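Local atomic coordinates of glycosyl hydrolases family 31 family protein (Aspergillus niger, PDB entry 6DRU), a protein that removes alpha-xylose from the non-reducing terminal glucose of xyloglucan oligosaccharides, as a family 31 glycoside hydrolase built round a TIM barrel. Residues A[261-264]-A[265-268]; A[268-271]-A[272-275]; A[309-312]-A[313-317]; A[382-386]-A[387-391]. All coordinates share one frame; numbering follows the deposited sequence.

In the fold
All four contacts are local ones within the TIM-barrel domain. Contacts 1 and 2 cover the start and the end of helix 262-274 and share Leu268; contact 3 is the end of the neighbouring helix 305-316, which packs against both, Val312 on Val265 and Thr316 on Phe272. Contact 4 lies where helix 370-385 runs out toward strand 391-394, and Ser309 of contact 3 reaches the carbonyl of its Lys387. Contact 1 is largely buried; the others are partly buried, mixing exposed charged residues with buried Phe272, Val312, Leu315 and the two tyrosines. Contacts 1 and 3 carry N-linked glycans, contact 2 gathers amides and charges, and contact 4 relies on tyrosines and lysine methylenes.

Contact 1 of 4, residues A[261-264]-A[265-268]; sequences NQTE and VELL. With NAG (2-acetamido-2-deoxy-beta-D-glucopyranose), chain C; MAN (alpha-D-mannopyranose), chain D.
Gln262 and Glu266, one turn apart, are brought together by two different first torsions: CG of Gln262 stands anti to the backbone N (chi1 172°), whereas CG of Glu266 stands anti to its carbonyl carbon (chi1 -73°). Both chains then run extended, and Gln262 NE2 donates to Glu266 OE2 at 3.2 Å. The bond is nearly straight and lies in the plane of the amide, but it comes down on the carboxylate from above its plane, the two flat groups standing close to perpendicular. Gln262 OE1 accepts from the backbone N of Asn304; glutamine suits this place because one group can both give and accept.

At the start of helix 262-274, Asn261 is the N-cap. With CG tucked between its backbone N and carbonyl carbon (chi1 69°), OD1 accepts from Glu264 N at 2.9 Å and, more weakly, from Thr263 N at 2.7 Å. Asn261 also opens the glycosylation sequon Asn261-Gln262-Thr263, its ND2 being bonded to C1 of the N-acetylglucosamine at 1.5 Å. Glu264 lies beside the sugar, its CB 3.5 Å from the ring oxygen O5. Thr263 and Leu267 lie side by side, CG2 of Thr263 4.0 Å from CD1 of Leu267, while Val265 packs on Met308 and Val312 of helix 305-316.

Asparagine thus does two jobs: its oxygen satisfies amide hydrogens of the first turn, which lack helical acceptors, while its nitrogen holds the sugar. The capping bonds to OD1 probably limit rotation of the amide and so bias the direction in which the glycan leaves.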
loop_
_atom_site.group_PDB
_atom_site.type_symbol
_atom_site.label_atom_id
_atom_site.label_comp_id
_atom_site.label_asym_id
_atom_site.label_seq_id
_atom_site.Cartn_x
_atom_site.Cartn_y
_atom_site.Cartn_z
ATOM N N ASN A 261 46.443 -7.080 -16.229
ATOM C CA ASN A 261 46.675 -8.376 -16.856
ATOM C C ASN A 261 47.637 -9.193 -15.998
ATOM O O ASN A 261 48.167 -8.718 -14.989
ATOM C CB ASN A 261 47.195 -8.221 -18.295
ATOM C CG ASN A 261 48.609 -7.662 -18.362
ATOM O OD1 ASN A 261 49.572 -8.322 -17.974
ATOM N ND2 ASN A 261 48.738 -6.445 -18.881
ATOM N N GLN A 262 47.862 -10.442 -16.418
ATOM C CA GLN A 262 48.667 -11.365 -15.625
ATOM C C GLN A 262 50.127 -10.932 -15.570
ATOM O O GLN A 262 50.772 -11.036 -14.519
ATOM C CB GLN A 262 48.550 -12.781 -16.185
ATOM C CG GLN A 262 49.499 -13.776 -15.536
ATOM C CD GLN A 262 49.270 -15.200 -16.005
ATOM O OE1 GLN A 262 48.233 -15.516 -16.588
ATOM N NE2 GLN A 262 50.243 -16.067 -15.754
ATOM N N THR A 263 50.668 -10.451 -16.690
ATOM C CA THR A 263 52.084 -10.101 -16.724
ATOM C C THR A 263 52.386 -8.888 -15.853
ATOM O O THR A 263 53.463 -8.814 -15.252
ATOM C CB THR A 263 52.518 -9.851 -18.172
ATOM O OG1 THR A 263 52.618 -11.102 -18.865
ATOM C CG2 THR A 263 53.857 -9.126 -18.237
ATOM N N GLU A 264 51.433 -7.965 -15.715
ATOM C CA GLU A 264 51.637 -6.839 -14.808
ATOM C C GLU A 264 51.720 -7.307 -13.360
ATOM O O GLU A 264 52.510 -6.772 -12.572
ATOM C CB GLU A 264 50.515 -5.815 -14.979
ATOM C CG GLU A 264 50.610 -4.634 -14.028
ATOM C CD GLU A 264 49.553 -3.581 -14.295
ATOM O OE1 GLU A 264 48.938 -3.614 -15.383
ATOM O OE2 GLU A 264 49.349 -2.711 -13.420
ATOM N N VAL A 265 50.918 -8.309 -12.993
ATOM C CA VAL A 265 50.975 -8.849 -11.639
ATOM C C VAL A 265 52.283 -9.595 -11.415
ATOM O O VAL A 265 52.876 -9.527 -10.332
ATOM C CB VAL A 265 49.751 -9.743 -11.373
ATOM C CG1 VAL A 265 49.888 -10.458 -10.040
ATOM C CG2 VAL A 265 48.481 -8.912 -11.402
ATOM N N GLU A 266 52.759 -10.318 -12.430
ATOM C CA GLU A 266 54.006 -11.058 -12.271
ATOM C C GLU A 266 55.206 -10.120 -12.179
ATOM O O GLU A 266 56.158 -10.397 -11.439
ATOM C CB GLU A 266 54.180 -12.054 -13.416
ATOM C CG GLU A 266 53.262 -13.261 -13.322
ATOM C CD GLU A 266 53.348 -14.165 -14.535
ATOM O OE1 GLU A 266 53.676 -13.665 -15.632
ATOM O OE2 GLU A 266 53.097 -15.381 -14.389
ATOM N N LEU A 267 55.183 -9.000 -12.911
ATOM C CA LEU A 267 56.274 -8.036 -12.790
ATOM C C LEU A 267 56.224 -7.303 -11.458
ATOM O O LEU A 267 57.264 -6.868 -10.954
ATOM C CB LEU A 267 56.240 -7.036 -13.947
ATOM C CG LEU A 267 56.377 -7.602 -15.361
ATOM C CD1 LEU A 267 56.289 -6.490 -16.399
ATOM C CD2 LEU A 267 57.669 -8.392 -15.510
ATOM N N LEU A 268 55.032 -7.156 -10.877
ATOM C CA LEU A 268 54.919 -6.543 -9.557
ATOM C C LEU A 268 55.601 -7.401 -8.497
ATOM O O LEU A 268 56.336 -6.889 -7.645
ATOM C CB LEU A 268 53.447 -6.318 -9.219
ATOM C CG LEU A 268 53.108 -5.712 -7.859
ATOM C CD1 LEU A 268 53.657 -4.302 -7.743
ATOM C CD2 LEU A 268 51.604 -5.709 -7.695
HETATM C C1 NAG C . 50.052 -6.103 -19.457
HETATM C C2 NAG C . 49.950 -5.317 -20.748
HETATM C C3 NAG C . 51.247 -4.725 -21.160
HETATM C C4 NAG C . 51.861 -3.962 -20.010
HETATM C C5 NAG C . 51.957 -4.863 -18.799
HETATM C C6 NAG C . 52.520 -4.093 -17.626
HETATM C C7 NAG C . 48.107 -6.033 -22.188
HETATM C C8 NAG C . 47.237 -4.995 -21.528
HETATM N N2 NAG C . 49.454 -6.166 -21.774
HETATM O O3 NAG C . 51.052 -3.893 -22.280
HETATM O O4 NAG C . 53.142 -3.514 -20.382
HETATM O O5 NAG C . 50.670 -5.318 -18.467
HETATM O O6 NAG C . 51.745 -2.933 -17.417
HETATM O O7 NAG C . 47.653 -6.743 -23.063
HETATM C C1 MAN D . 48.127 -10.118 -25.059
HETATM C C2 MAN D . 48.952 -11.350 -25.341
HETATM C C3 MAN D . 48.629 -12.413 -24.312
HETATM C C4 MAN D . 48.646 -11.855 -22.903
HETATM C C5 MAN D . 47.978 -10.497 -22.823
HETATM C C6 MAN D . 48.221 -9.891 -21.457
HETATM O O2 MAN D . 50.321 -11.025 -25.278
HETATM O O3 MAN D . 49.580 -13.448 -24.408
HETATM O O4 MAN D . 47.958 -12.747 -22.058
HETATM O O5 MAN D . 48.499 -9.628 -23.798
HETATM O O6 MAN D . 48.896 -10.804 -20.620
#

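Contact 2 of 4, residues A[268-271]-A[272-275]; sequences LAQN and FHDR
Gln270 and Asp274 join successive turns near the end of helix 262-274. From CB of Gln270 the chain leaves with CG anti to the backbone N (chi1 -163°) and then bends at chi2 (72°), which carries the amide forward along the helix toward Asp274. CG passes 3.7 Å from Asp274 OD2; beyond CD, NE2 donates to Asp274 OD1 at 3.1 Å, while OE1 packs on Leu315. The carboxylate oxygen is met on its syn side, somewhat out of plane, and Asp274 OD1 lies close to the plane of the Gln270 amide. His273 ND1 gives the same OD1 a second bond, of 3.2 Å, so the aspartate gathers two donors; their pull would probably favour its charged form.

Next round the helix, Asn271 OD1 meets the guanidinium of Arg275 at its edge. The two flat groups are nearly coplanar, and the bond from Arg275 NE is straight but weak at 3.3 Å. Asn271 ND2 turns back to the carbonyl of Leu267, an amide being able to serve both.

On the buried side Leu268 CD1 touches Phe272 CE2 at 3.6 Å, and the carbonyl O of Leu268 lies at the edge of that ring. Phe272 packs edge-to-face with Trp575 and reaches strand 252-254, while Ala269 and His273 rest on Leu315, so this end of the crossover helix of the unit 252-254/262-274/281-284 sits between strand 252-254 and helix 305-316 of the next unit.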
loop_
_atom_site.group_PDB
_atom_site.type_symbol
_atom_site.label_atom_id
_atom_site.label_comp_id
_atom_site.label_asym_id
_atom_site.label_seq_id
_atom_site.Cartn_x
_atom_site.Cartn_y
_atom_site.Cartn_z
ATOM N N LEU A 268 55.032 -7.156 -10.877
ATOM C CA LEU A 268 54.919 -6.543 -9.557
ATOM C C LEU A 268 55.601 -7.401 -8.497
ATOM O O LEU A 268 56.336 -6.889 -7.645
ATOM C CB LEU A 268 53.447 -6.318 -9.219
ATOM C CG LEU A 268 53.108 -5.712 -7.859
ATOM C CD1 LEU A 268 53.657 -4.302 -7.743
ATOM C CD2 LEU A 268 51.604 -5.709 -7.695
ATOM N N ALA A 269 55.362 -8.714 -8.532
ATOM C CA ALA A 269 56.039 -9.613 -7.602
ATOM C C ALA A 269 57.541 -9.637 -7.853
ATOM O O ALA A 269 58.333 -9.747 -6.910
ATOM C CB ALA A 269 55.452 -11.021 -7.711
ATOM N N GLN A 270 57.953 -9.542 -9.120
ATOM C CA GLN A 270 59.376 -9.468 -9.430
ATOM C C GLN A 270 60.008 -8.207 -8.857
ATOM O O GLN A 270 61.172 -8.230 -8.441
ATOM C CB GLN A 270 59.588 -9.534 -10.943
ATOM C CG GLN A 270 61.012 -9.864 -11.358
ATOM C CD GLN A 270 61.373 -11.314 -11.097
ATOM O OE1 GLN A 270 60.829 -12.223 -11.724
ATOM N NE2 GLN A 270 62.293 -11.537 -10.164
ATOM N N ASN A 271 59.263 -7.101 -8.824
ATOM C CA ASN A 271 59.806 -5.857 -8.288
ATOM C C ASN A 271 60.012 -5.947 -6.780
ATOM O O ASN A 271 61.057 -5.537 -6.263
ATOM C CB ASN A 271 58.885 -4.690 -8.638
ATOM C CG ASN A 271 59.426 -3.844 -9.767
ATOM O OD1 ASN A 271 60.115 -2.850 -9.535
ATOM N ND2 ASN A 271 59.120 -4.233 -10.999
ATOM N N PHE A 272 59.018 -6.468 -6.055
ATOM C CA PHE A 272 59.180 -6.658 -4.616
ATOM C C PHE A 272 60.342 -7.593 -4.315
ATOM O O PHE A 272 61.089 -7.381 -3.353
ATOM C CB PHE A 272 57.888 -7.198 -4.004
ATOM C CG PHE A 272 56.854 -6.142 -3.740
ATOM C CD1 PHE A 272 56.906 -5.377 -2.588
ATOM C CD2 PHE A 272 55.828 -5.917 -4.642
ATOM C CE1 PHE A 272 55.956 -4.406 -2.339
ATOM C CE2 PHE A 272 54.876 -4.947 -4.400
ATOM C CZ PHE A 272 54.939 -4.190 -3.247
ATOM N N HIS A 273 60.515 -8.629 -5.138
ATOM C CA HIS A 273 61.585 -9.594 -4.910
ATOM C C HIS A 273 62.951 -8.980 -5.190
ATOM O O HIS A 273 63.879 -9.111 -4.384
ATOM C CB HIS A 273 61.363 -10.833 -5.778
ATOM C CG HIS A 273 62.504 -11.801 -5.751
ATOM N ND1 HIS A 273 63.395 -11.927 -6.794
ATOM C CD2 HIS A 273 62.899 -12.688 -4.808
ATOM C CE1 HIS A 273 64.291 -12.851 -6.495
ATOM N NE2 HIS A 273 64.012 -13.328 -5.295
ATOM N N ASP A 274 63.094 -8.306 -6.333
ATOM C CA ASP A 274 64.389 -7.740 -6.698
ATOM C C ASP A 274 64.807 -6.640 -5.727
ATOM O O ASP A 274 65.991 -6.519 -5.392
ATOM C CB ASP A 274 64.346 -7.208 -8.131
ATOM C CG ASP A 274 64.154 -8.310 -9.161
ATOM O OD1 ASP A 274 64.173 -9.499 -8.778
ATOM O OD2 ASP A 274 63.987 -7.982 -10.357
ATOM N N ARG A 275 63.852 -5.837 -5.260
ATOM C CA ARG A 275 64.148 -4.763 -4.318
ATOM C C ARG A 275 64.191 -5.237 -2.873
ATOM O O ARG A 275 64.498 -4.432 -1.988
ATOM C CB ARG A 275 63.114 -3.641 -4.449
ATOM C CG ARG A 275 63.083 -2.958 -5.803
ATOM C CD ARG A 275 61.940 -1.961 -5.862
ATOM N NE ARG A 275 61.828 -1.315 -7.166
ATOM C CZ ARG A 275 62.197 -0.062 -7.407
ATOM N NH1 ARG A 275 62.700 0.679 -6.430
ATOM N NH2 ARG A 275 62.059 0.453 -8.622
#

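Contact 3 of 4, residues A[309-312]-A[313-317]; sequences SARV and KNLTG. With NAG (2-acetamido-2-deoxy-beta-D-glucopyranose), chain O.
Arg311 reaches forward one turn to both Asn314 and Leu315. Among the hydrogen bonds, Arg311 NH1 gives Asn314 OD1 a weak, bent one of 3.0 Å at the edge of the guanidinium; the amide is turned 45° from it. A stronger pairing uses Thr316: its OG1, set between the backbone N and carbonyl carbon (chi1 64°), donates to Val312 O at 2.9 Å, while its own N reaches that oxygen at 3.1 Å from the opposite face. Threonine suits a helix end, since OG1 also accepts from Ala318 N.

The apolar contact is Leu315 CD2, lying over one face of the Arg311 guanidinium, 3.6 Å from NH2. Arginine can offer its flat face to a methyl while its rim takes polar partners. Leu315 also packs on Gln270 and His273 of helix 262-274, and Val312 on Ala269.

The covalent link joins Asn314 ND2 to C1 of an N-acetylglucosamine at 1.5 Å. Asn314-Leu315-Thr316 is an N-X-T sequon, so Thr316 serves both sequon and helix end.

Gly317, at positive phi (70°), is the first residue to leave helical phi/psi, a conformation easy for glycine. Helix 305-316 is the crossover helix between strands 281-284 and 319-328, a beta-alpha-beta unit of the TIM barrel.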
loop_
_atom_site.group_PDB
_atom_site.type_symbol
_atom_site.label_atom_id
_atom_site.label_comp_id
_atom_site.label_asym_id
_atom_site.label_seq_id
_atom_site.Cartn_x
_atom_site.Cartn_y
_atom_site.Cartn_z
ATOM N N SER A 309 49.649 -17.196 -9.726
ATOM C CA SER A 309 49.654 -17.256 -8.269
ATOM C C SER A 309 50.882 -17.994 -7.752
ATOM O O SER A 309 51.453 -17.615 -6.722
ATOM C CB SER A 309 48.375 -17.928 -7.772
ATOM O OG SER A 309 48.388 -19.315 -8.065
ATOM N N ALA A 310 51.307 -19.047 -8.456
ATOM C CA ALA A 310 52.488 -19.789 -8.030
ATOM C C ALA A 310 53.751 -18.959 -8.209
ATOM O O ALA A 310 54.658 -19.009 -7.370
ATOM C CB ALA A 310 52.593 -21.102 -8.803
ATOM N N ARG A 311 53.827 -18.186 -9.295
ATOM C CA ARG A 311 54.984 -17.323 -9.504
ATOM C C ARG A 311 55.033 -16.209 -8.467
ATOM O O ARG A 311 56.115 -15.838 -7.998
ATOM C CB ARG A 311 54.962 -16.742 -10.917
ATOM C CG ARG A 311 56.290 -16.142 -11.359
ATOM C CD ARG A 311 57.310 -17.221 -11.698
ATOM N NE ARG A 311 58.643 -16.664 -11.922
ATOM C CZ ARG A 311 59.691 -16.888 -11.134
ATOM N NH1 ARG A 311 59.567 -17.666 -10.066
ATOM N NH2 ARG A 311 60.863 -16.336 -11.414
ATOM N N VAL A 312 53.873 -15.654 -8.107
ATOM C CA VAL A 312 53.835 -14.616 -7.080
ATOM C C VAL A 312 54.306 -15.173 -5.743
ATOM O O VAL A 312 55.052 -14.513 -5.007
ATOM C CB VAL A 312 52.421 -14.012 -6.981
ATOM C CG1 VAL A 312 52.278 -13.173 -5.719
ATOM C CG2 VAL A 312 52.120 -13.170 -8.207
ATOM N N LYS A 313 53.892 -16.399 -5.408
ATOM C CA LYS A 313 54.317 -16.984 -4.140
ATOM C C LYS A 313 55.784 -17.399 -4.185
ATOM O O LYS A 313 56.450 -17.439 -3.146
ATOM C CB LYS A 313 53.427 -18.174 -3.778
ATOM C CG LYS A 313 53.790 -18.846 -2.457
ATOM C CD LYS A 313 52.704 -19.796 -1.986
ATOM C CE LYS A 313 53.189 -21.237 -1.989
ATOM N NZ LYS A 313 52.198 -22.158 -1.367
ATOM N N ASN A 314 56.315 -17.679 -5.378
ATOM C CA ASN A 314 57.713 -18.075 -5.489
ATOM C C ASN A 314 58.658 -16.893 -5.323
ATOM O O ASN A 314 59.763 -17.059 -4.795
ATOM C CB ASN A 314 57.961 -18.750 -6.839
ATOM C CG ASN A 314 59.350 -19.350 -6.945
ATOM O OD1 ASN A 314 60.294 -18.674 -7.356
ATOM N ND2 ASN A 314 59.483 -20.618 -6.578
ATOM N N LEU A 315 58.245 -15.703 -5.758
ATOM C CA LEU A 315 59.087 -14.516 -5.678
ATOM C C LEU A 315 58.958 -13.795 -4.341
ATOM O O LEU A 315 59.960 -13.320 -3.794
ATOM C CB LEU A 315 58.737 -13.555 -6.815
ATOM C CG LEU A 315 58.977 -14.045 -8.244
ATOM C CD1 LEU A 315 58.508 -13.002 -9.246
ATOM C CD2 LEU A 315 60.443 -14.382 -8.466
ATOM N N THR A 316 57.741 -13.702 -3.802
ATOM C CA THR A 316 57.488 -12.927 -2.596
ATOM C C THR A 316 56.869 -13.724 -1.458
ATOM O O THR A 316 56.823 -13.216 -0.330
ATOM C CB THR A 316 56.569 -11.734 -2.910
ATOM O OG1 THR A 316 55.288 -12.217 -3.334
ATOM C CG2 THR A 316 57.168 -10.871 -4.010
ATOM N N GLY A 317 56.383 -14.937 -1.711
ATOM C CA GLY A 317 55.637 -15.673 -0.712
ATOM C C GLY A 317 54.267 -15.115 -0.399
ATOM O O GLY A 317 53.587 -15.649 0.484
HETATM C C1 NAG O . 60.910 -20.922 -6.565
HETATM C C2 NAG O . 62.083 -21.182 -5.627
HETATM C C3 NAG O . 63.401 -20.781 -6.276
HETATM C C4 NAG O . 63.521 -21.367 -7.678
HETATM C C5 NAG O . 62.262 -21.095 -8.493
HETATM C C6 NAG O . 62.350 -21.747 -9.868
HETATM C C7 NAG O . 61.164 -20.946 -3.394
HETATM C C8 NAG O . 61.001 -20.052 -2.201
HETATM N N2 NAG O . 61.898 -20.453 -4.388
HETATM O O3 NAG O . 64.491 -21.243 -5.471
HETATM O O4 NAG O . 64.652 -20.792 -8.342
HETATM O O5 NAG O . 61.126 -21.605 -7.798
HETATM O O6 NAG O . 61.293 -21.254 -10.699
HETATM O O7 NAG O . 60.656 -22.054 -3.449
#

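Contact 4 of 4, residues A[382-386]-A[387-391]; sequences KNYYD and KGIKN
Tyr384 O receives both backbone bonds between 382-386 and 387-391, from Lys387 N at 2.8 Å and Ile389 N at 3.0 Å, on opposite faces of its carbonyl plane. Helix 370-385 widens into a pi-type turn at 382-385 and then ends. Asp386 is the first residue to leave helical angles, and Gly388 turns the chain toward strand 391-394 at phi 97°, where a side chain would jam against the preceding carbonyl.

Lys390 crosses Tyr385 at about a right angle. A first torsion of -165° swings the Tyr385 ring away from its backbone N and presents one face to Lys390, whose CG makes a CH-pi contact 4.2 Å from the centroid; Lys390 CB lies 3.6 Å from Tyr385 CE2. His465 meets the same ring edge-to-face. Ile389 CD1 approaches the edge of the Tyr384 ring, 3.9 Å from Tyr384 CD1. Lys387, extended, runs back over the last turn, its CE 3.5 Å from Lys382 O.

Asp386 pairs with Lys381 in a salt bridge, and Ser309 OG hydrogen-bonds to Lys387 O. Lysine fits here because its methylenes pack on a ring and on carbonyls. Two N-H groups on one carbonyl, both well out of its plane, are consistent with a helix end where the regular bonding pattern is replaced by a tight turn.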
loop_
_atom_site.group_PDB
_atom_site.type_symbol
_atom_site.label_atom_id
_atom_site.label_comp_id
_atom_site.label_asym_id
_atom_site.label_seq_id
_atom_site.Cartn_x
_atom_site.Cartn_y
_atom_site.Cartn_z
ATOM N N LYS A 382 36.238 -22.876 -8.425
ATOM C CA LYS A 382 36.713 -23.426 -9.689
ATOM C C LYS A 382 37.755 -22.524 -10.339
ATOM O O LYS A 382 38.782 -23.007 -10.831
ATOM C CB LYS A 382 35.529 -23.628 -10.633
ATOM C CG LYS A 382 35.898 -24.122 -12.018
ATOM C CD LYS A 382 34.695 -24.065 -12.949
ATOM C CE LYS A 382 33.448 -24.638 -12.291
ATOM N NZ LYS A 382 32.225 -24.430 -13.118
ATOM N N ASN A 383 37.518 -21.213 -10.341
ATOM C CA ASN A 383 38.334 -20.280 -11.105
ATOM C C ASN A 383 39.348 -19.513 -10.267
ATOM O O ASN A 383 40.231 -18.867 -10.839
ATOM C CB ASN A 383 37.432 -19.286 -11.843
ATOM C CG ASN A 383 36.429 -19.975 -12.739
ATOM O OD1 ASN A 383 35.223 -19.758 -12.626
ATOM N ND2 ASN A 383 36.922 -20.821 -13.636
ATOM N N TYR A 384 39.248 -19.559 -8.940
ATOM C CA TYR A 384 40.173 -18.807 -8.102
ATOM C C TYR A 384 40.815 -19.691 -7.039
ATOM O O TYR A 384 42.037 -19.871 -7.034
ATOM C CB TYR A 384 39.456 -17.630 -7.437
ATOM C CG TYR A 384 38.969 -16.564 -8.392
ATOM C CD1 TYR A 384 39.812 -15.545 -8.817
ATOM C CD2 TYR A 384 37.662 -16.569 -8.861
ATOM C CE1 TYR A 384 39.371 -14.566 -9.688
ATOM C CE2 TYR A 384 37.210 -15.593 -9.732
ATOM C CZ TYR A 384 38.070 -14.594 -10.141
ATOM O OH TYR A 384 37.630 -13.619 -11.006
ATOM N N TYR A 385 39.996 -20.237 -6.135
ATOM C CA TYR A 385 40.524 -20.945 -4.970
ATOM C C TYR A 385 41.392 -22.129 -5.380
ATOM O O TYR A 385 42.483 -22.330 -4.834
ATOM C CB TYR A 385 39.374 -21.408 -4.073
ATOM C CG TYR A 385 39.800 -21.821 -2.681
ATOM C CD1 TYR A 385 40.201 -23.124 -2.413
ATOM C CD2 TYR A 385 39.789 -20.912 -1.631
ATOM C CE1 TYR A 385 40.587 -23.506 -1.141
ATOM C CE2 TYR A 385 40.172 -21.285 -0.355
ATOM C CZ TYR A 385 40.570 -22.584 -0.116
ATOM O OH TYR A 385 40.952 -22.960 1.153
ATOM N N ASP A 386 40.925 -22.925 -6.340
ATOM C CA ASP A 386 41.697 -24.057 -6.838
ATOM C C ASP A 386 42.806 -23.642 -7.793
ATOM O O ASP A 386 43.416 -24.508 -8.430
ATOM C CB ASP A 386 40.777 -25.066 -7.531
ATOM C CG ASP A 386 39.903 -25.826 -6.556
ATOM O OD1 ASP A 386 40.051 -25.613 -5.333
ATOM O OD2 ASP A 386 39.071 -26.638 -7.012
ATOM N N LYS A 387 43.082 -22.341 -7.909
ATOM C CA LYS A 387 44.111 -21.846 -8.814
ATOM C C LYS A 387 45.051 -20.860 -8.125
ATOM O O LYS A 387 45.722 -20.075 -8.803
ATOM C CB LYS A 387 43.469 -21.217 -10.051
ATOM C CG LYS A 387 42.686 -22.207 -10.913
ATOM C CD LYS A 387 42.170 -21.545 -12.178
ATOM C CE LYS A 387 41.437 -22.510 -13.086
ATOM N NZ LYS A 387 40.925 -21.806 -14.297
ATOM N N GLY A 388 45.104 -20.880 -6.791
ATOM C CA GLY A 388 46.065 -20.109 -6.032
ATOM C C GLY A 388 45.559 -18.790 -5.490
ATOM O O GLY A 388 46.255 -18.168 -4.676
ATOM N N ILE A 389 44.377 -18.346 -5.901
ATOM C CA ILE A 389 43.778 -17.120 -5.388
ATOM C C ILE A 389 42.720 -17.548 -4.379
ATOM O O ILE A 389 41.580 -17.846 -4.741
ATOM C CB ILE A 389 43.192 -16.261 -6.511
ATOM C CG1 ILE A 389 44.276 -15.928 -7.536
ATOM C CG2 ILE A 389 42.589 -14.982 -5.945
ATOM C CD1 ILE A 389 43.739 -15.446 -8.859
ATOM N N LYS A 390 43.093 -17.570 -3.099
ATOM C CA LYS A 390 42.242 -18.125 -2.055
ATOM C C LYS A 390 41.712 -17.069 -1.095
ATOM O O LYS A 390 41.131 -17.418 -0.063
ATOM C CB LYS A 390 43.005 -19.202 -1.286
ATOM C CG LYS A 390 43.735 -20.183 -2.189
ATOM C CD LYS A 390 44.423 -21.277 -1.394
ATOM C CE LYS A 390 44.489 -22.568 -2.192
ATOM N NZ LYS A 390 44.605 -23.764 -1.311
ATOM N N ASN A 391 41.886 -15.791 -1.412
ATOM C CA ASN A 391 41.284 -14.701 -0.660
ATOM C C ASN A 391 40.438 -13.876 -1.616
ATOM O O ASN A 391 40.799 -13.712 -2.786
ATOM C CB ASN A 391 42.357 -13.837 0.008
ATOM C CG ASN A 391 43.279 -14.646 0.902
ATOM O OD1 ASN A 391 42.981 -14.878 2.075
ATOM N ND2 ASN A 391 44.403 -15.088 0.348
#